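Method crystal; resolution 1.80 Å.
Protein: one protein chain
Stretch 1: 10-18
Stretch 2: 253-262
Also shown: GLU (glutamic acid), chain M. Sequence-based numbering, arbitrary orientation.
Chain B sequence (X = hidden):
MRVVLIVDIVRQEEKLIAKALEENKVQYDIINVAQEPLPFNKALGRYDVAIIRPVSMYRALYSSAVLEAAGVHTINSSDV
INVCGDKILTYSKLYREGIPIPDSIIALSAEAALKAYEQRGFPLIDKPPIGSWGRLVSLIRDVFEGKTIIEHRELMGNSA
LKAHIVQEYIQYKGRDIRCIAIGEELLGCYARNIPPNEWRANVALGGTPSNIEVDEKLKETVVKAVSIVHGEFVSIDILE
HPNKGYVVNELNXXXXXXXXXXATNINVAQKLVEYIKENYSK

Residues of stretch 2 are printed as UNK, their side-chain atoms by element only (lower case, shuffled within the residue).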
# COMPACT_ATOMS: atom_id res chain seq x y z
N VAL B 10 22.03 -3.03 11.53
CA VAL B 10 23.48 -3.14 11.54
C VAL B 10 23.91 -4.36 10.71
O VAL B 10 23.69 -5.51 11.12
CB VAL B 10 24.03 -3.19 12.99
CG1 VAL B 10 25.48 -3.57 13.00
CG2 VAL B 10 23.84 -1.84 13.69
N ARG B 11 24.44 -4.09 9.52
CA ARG B 11 24.99 -5.14 8.65
C ARG B 11 26.49 -5.25 8.87
O ARG B 11 27.09 -4.46 9.62
CB ARG B 11 24.78 -4.82 7.15
CG ARG B 11 23.38 -4.49 6.72
CD ARG B 11 23.38 -3.73 5.42
NE ARG B 11 23.69 -2.30 5.63
CZ ARG B 11 23.38 -1.33 4.79
NH1 ARG B 11 22.76 -1.63 3.65
NH2 ARG B 11 23.66 -0.06 5.09
N GLN B 12 27.12 -6.18 8.15
CA GLN B 12 28.58 -6.31 8.21
C GLN B 12 29.27 -4.98 7.97
O GLN B 12 30.24 -4.66 8.64
CB GLN B 12 29.07 -7.35 7.19
CG GLN B 12 29.47 -8.68 7.80
CD GLN B 12 30.64 -8.56 8.78
OE1 GLN B 12 30.47 -8.77 9.97
NE2 GLN B 12 31.82 -8.20 8.27
N GLU B 13 28.73 -4.21 7.03
CA GLU B 13 29.33 -2.93 6.66
C GLU B 13 29.37 -1.99 7.87
O GLU B 13 30.38 -1.33 8.11
CB GLU B 13 28.54 -2.28 5.53
CG GLU B 13 28.83 -2.84 4.12
CD GLU B 13 28.06 -4.11 3.76
OE1 GLU B 13 28.17 -4.55 2.59
OE2 GLU B 13 27.34 -4.67 4.62
N GLU B 14 28.27 -1.89 8.60
CA GLU B 14 28.23 -1.02 9.77
C GLU B 14 29.18 -1.50 10.87
O GLU B 14 29.83 -0.69 11.53
CB GLU B 14 26.81 -0.87 10.30
CG GLU B 14 25.93 0.01 9.40
CD GLU B 14 25.58 -0.65 8.05
OE1 GLU B 14 25.18 -1.83 8.03
OE2 GLU B 14 25.71 0.02 7.01
N LYS B 15 29.26 -2.82 11.05
CA LYS B 15 30.18 -3.39 12.04
C LYS B 15 31.62 -3.06 11.71
O LYS B 15 32.41 -2.67 12.61
CB LYS B 15 29.98 -4.90 12.13
CG LYS B 15 28.68 -5.27 12.77
CD LYS B 15 28.51 -6.79 12.83
CE LYS B 15 28.34 -7.37 11.44
NZ LYS B 15 28.82 -8.78 11.42
N LEU B 16 31.95 -3.19 10.43
CA LEU B 16 33.30 -2.89 9.95
C LEU B 16 33.63 -1.40 10.12
O LEU B 16 34.77 -1.05 10.43
CB LEU B 16 33.48 -3.33 8.49
CG LEU B 16 33.52 -4.84 8.19
CD1 LEU B 16 33.57 -5.06 6.69
CD2 LEU B 16 34.72 -5.56 8.86
N ILE B 17 32.65 -0.52 9.92
CA ILE B 17 32.90 0.91 10.09
C ILE B 17 33.10 1.23 11.58
O ILE B 17 33.99 1.98 11.94
CB ILE B 17 31.80 1.82 9.45
CG1 ILE B 17 31.77 1.65 7.93
CG2 ILE B 17 32.03 3.32 9.80
CD1 ILE B 17 30.50 2.25 7.28
N ALA B 18 32.28 0.63 12.45
CA ALA B 18 32.44 0.81 13.88
C ALA B 18 33.82 0.31 14.34
O ALA B 18 34.49 0.96 15.17
CB ALA B 18 31.34 0.09 14.65
N UNK B 253 23.95 6.07 -2.53
CA UNK B 253 24.37 6.96 -1.44
C UNK B 253 24.70 6.31 -0.09
O UNK B 253 25.32 6.95 0.76
o UNK B 253 21.69 6.90 -0.02
c UNK B 253 23.35 8.09 -1.25
c UNK B 253 21.93 7.57 -1.05
o UNK B 253 21.05 7.88 -1.89
N UNK B 254 24.29 5.06 0.11
CA UNK B 254 24.67 4.28 1.30
C UNK B 254 25.28 2.96 0.83
O UNK B 254 24.64 1.89 0.89
c UNK B 254 22.79 5.35 2.68
c UNK B 254 23.50 4.03 2.29
c UNK B 254 24.03 3.36 3.59
N UNK B 255 26.52 3.02 0.35
CA UNK B 255 27.00 1.84 -0.39
C UNK B 255 27.27 0.62 0.48
O UNK B 255 27.73 0.74 1.61
c UNK B 255 28.27 2.33 -1.08
c UNK B 255 27.47 4.15 0.34
c UNK B 255 28.64 3.62 -0.44
N UNK B 256 26.94 -0.54 -0.05
CA UNK B 256 27.36 -1.79 0.57
C UNK B 256 28.68 -2.15 -0.11
O UNK B 256 28.99 -1.61 -1.19
c UNK B 256 23.92 -3.65 0.90
o UNK B 256 23.80 -3.91 -0.32
c UNK B 256 25.05 -2.71 1.33
o UNK B 256 23.17 -4.12 1.78
c UNK B 256 26.30 -2.87 0.40
N UNK B 257 29.49 -2.98 0.54
CA UNK B 257 30.84 -3.25 0.03
C UNK B 257 31.40 -4.62 0.37
O UNK B 257 32.60 -4.82 0.21
c UNK B 257 31.85 -2.12 0.38
c UNK B 257 31.02 -0.13 3.54
c UNK B 257 32.57 -1.92 4.15
c UNK B 257 31.82 -1.68 1.83
c UNK B 257 31.08 -0.54 2.21
c UNK B 257 32.57 -2.36 2.81
c UNK B 257 31.78 -0.80 4.51
N UNK B 258 30.55 -5.58 0.76
CA UNK B 258 31.06 -6.94 1.01
C UNK B 258 31.62 -7.61 -0.25
O UNK B 258 32.64 -8.31 -0.19
c UNK B 258 29.03 -8.87 3.68
c UNK B 258 29.98 -7.85 1.61
c UNK B 258 27.56 -8.65 3.39
c UNK B 258 29.86 -7.72 3.12
n UNK B 258 26.86 -9.95 3.23
N UNK B 259 30.93 -7.41 -1.37
CA UNK B 259 31.39 -7.89 -2.68
C UNK B 259 32.65 -7.19 -3.12
O UNK B 259 33.60 -7.83 -3.61
N UNK B 260 32.67 -5.87 -2.92
CA UNK B 260 33.83 -5.04 -3.28
C UNK B 260 35.05 -5.60 -2.58
O UNK B 260 36.12 -5.79 -3.22
c UNK B 260 35.63 -2.25 -2.66
c UNK B 260 33.55 -3.59 -2.89
c UNK B 260 36.54 -1.31 -3.12
c UNK B 260 34.29 -1.94 -4.63
c UNK B 260 36.32 -0.66 -4.32
c UNK B 260 35.20 -0.99 -5.10
c UNK B 260 34.52 -2.59 -3.41
N UNK B 261 34.90 -5.88 -1.29
CA UNK B 261 36.02 -6.40 -0.49
C UNK B 261 36.54 -7.76 -0.97
O UNK B 261 37.75 -7.95 -1.05
c UNK B 261 35.70 -6.42 1.00
s UNK B 261 35.23 -5.10 3.33
c UNK B 261 36.77 -5.79 3.98
c UNK B 261 35.70 -5.04 1.60
N UNK B 262 35.65 -8.68 -1.32
CA UNK B 262 36.15 -9.97 -1.81
C UNK B 262 36.88 -9.84 -3.14
O UNK B 262 37.83 -10.58 -3.41
c UNK B 262 34.12 -10.88 -3.04
c UNK B 262 35.06 -11.08 -1.87
c UNK B 262 34.29 -11.16 -0.60
N GLU M . 24.07 -3.49 -3.16
CA GLU M . 25.19 -4.07 -3.95
C GLU M . 24.71 -5.32 -4.67
O GLU M . 25.26 -5.62 -5.74
CB GLU M . 26.38 -4.42 -3.04
CG GLU M . 27.64 -4.80 -3.79
CD GLU M . 28.81 -5.14 -2.88
OE1 GLU M . 28.59 -5.78 -1.82
OE2 GLU M . 29.96 -4.77 -3.25
OXT GLU M . 23.81 -6.04 -4.18
O HOH W 1 22.69 0.73 2.26

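Position 253 carries four side-chain atoms, two carbons with two oxygens on the second. This short carboxylate is out of reach of stretch 1 and is Asp 253.

Position 254 has three carbons, one bearing the other two. One terminal carbon lies 3.8 Å from NH2 of Arg 11, at the edge of the guanidinium. Branching at CB with no heteroatom identifies Val 254, and the touching atom is its CG1. Its backbone also contributes: water 1 donates to O of Val 254 (2.7 Å) and accepts from NH1 of Arg 11 (2.7 Å), bridging the stretches.

At position 255 three carbons close a ring onto the backbone nitrogen, a pattern unique to Pro 255. The CA-to-CB bond points away from stretch 1, and the ring makes no contact there.

Position 256 shows three carbons, the third carrying two oxygens. One oxygen is 3.1 Å from NH1 of Arg 11; the other is 2.9 Å from N of the bound glutamic acid. The chain is one carbon longer than that of Asp 253, giving Glu 256. Its OE1 forms a salt bridge with Arg 11, and the N-H...acceptor angle of 135° supports a hydrogen bond within it, while OE2 accepts from the ligand.

Position 257 has one carbon followed by a six-carbon ring without a hydroxyl. CG of Glu 13 sits 3.5 Å from the ring centroid, 10° off the normal, a CH-pi contact over one face. Ile 17 meets the ring edge, and Leu 16 also packs against the ring. The residue is Phe 257; its CZ approaches CG1 of Ile 17 (4.2 Å), and its CE1 lies 4.2 Å from CD1 of Leu 16.

Position 258 bears four carbons in a row ending in nitrogen. The third carbon of the chain is 3.8 Å from CB of Gln 12. This is Lys 258, whose contact there uses the aliphatic part, at CD.

Position 259 has no side-chain atoms and is Gly 259. An ideal CB would lie 3.0 Å from OE2 of the ligand, a clash; its N instead donates to ligand OE1 (2.9 Å, 160°).

Position 260 repeats the pattern of one carbon and a six-carbon ring. This is Phe 260, whose side chain is out of reach of stretch 1 while its N donates to ligand OE2 (2.9 Å).

Position 261 is an unbranched chain of two carbons, sulfur and a carbon. The sulfur packs 3.7 Å from CD1 of Leu 16. This is Met 261.

Position 262 has three carbons branched at CB, Val 262, out of reach of stretch 1.

The contact, burying 491 Å² in total, centres on Glu 13. Its OE1 accepts from N of Phe 257 (2.9 Å, 161°) and N of Lys 258 (3.2 Å, 138°), so one carboxylate oxygen holds the backbone where the second helix begins. Arg 11 is itself braced by Glu 14, NE donating to OE1 (2.9 Å, 171°) and NH2 to OE2 (2.8 Å), while NH1 reaches OE1 of Glu 256. Apolar packing by Leu 16 and Ile 17 completes the join between helices inclined at 68°.

Stretch 2 (253-262) DVPEFKGFMV
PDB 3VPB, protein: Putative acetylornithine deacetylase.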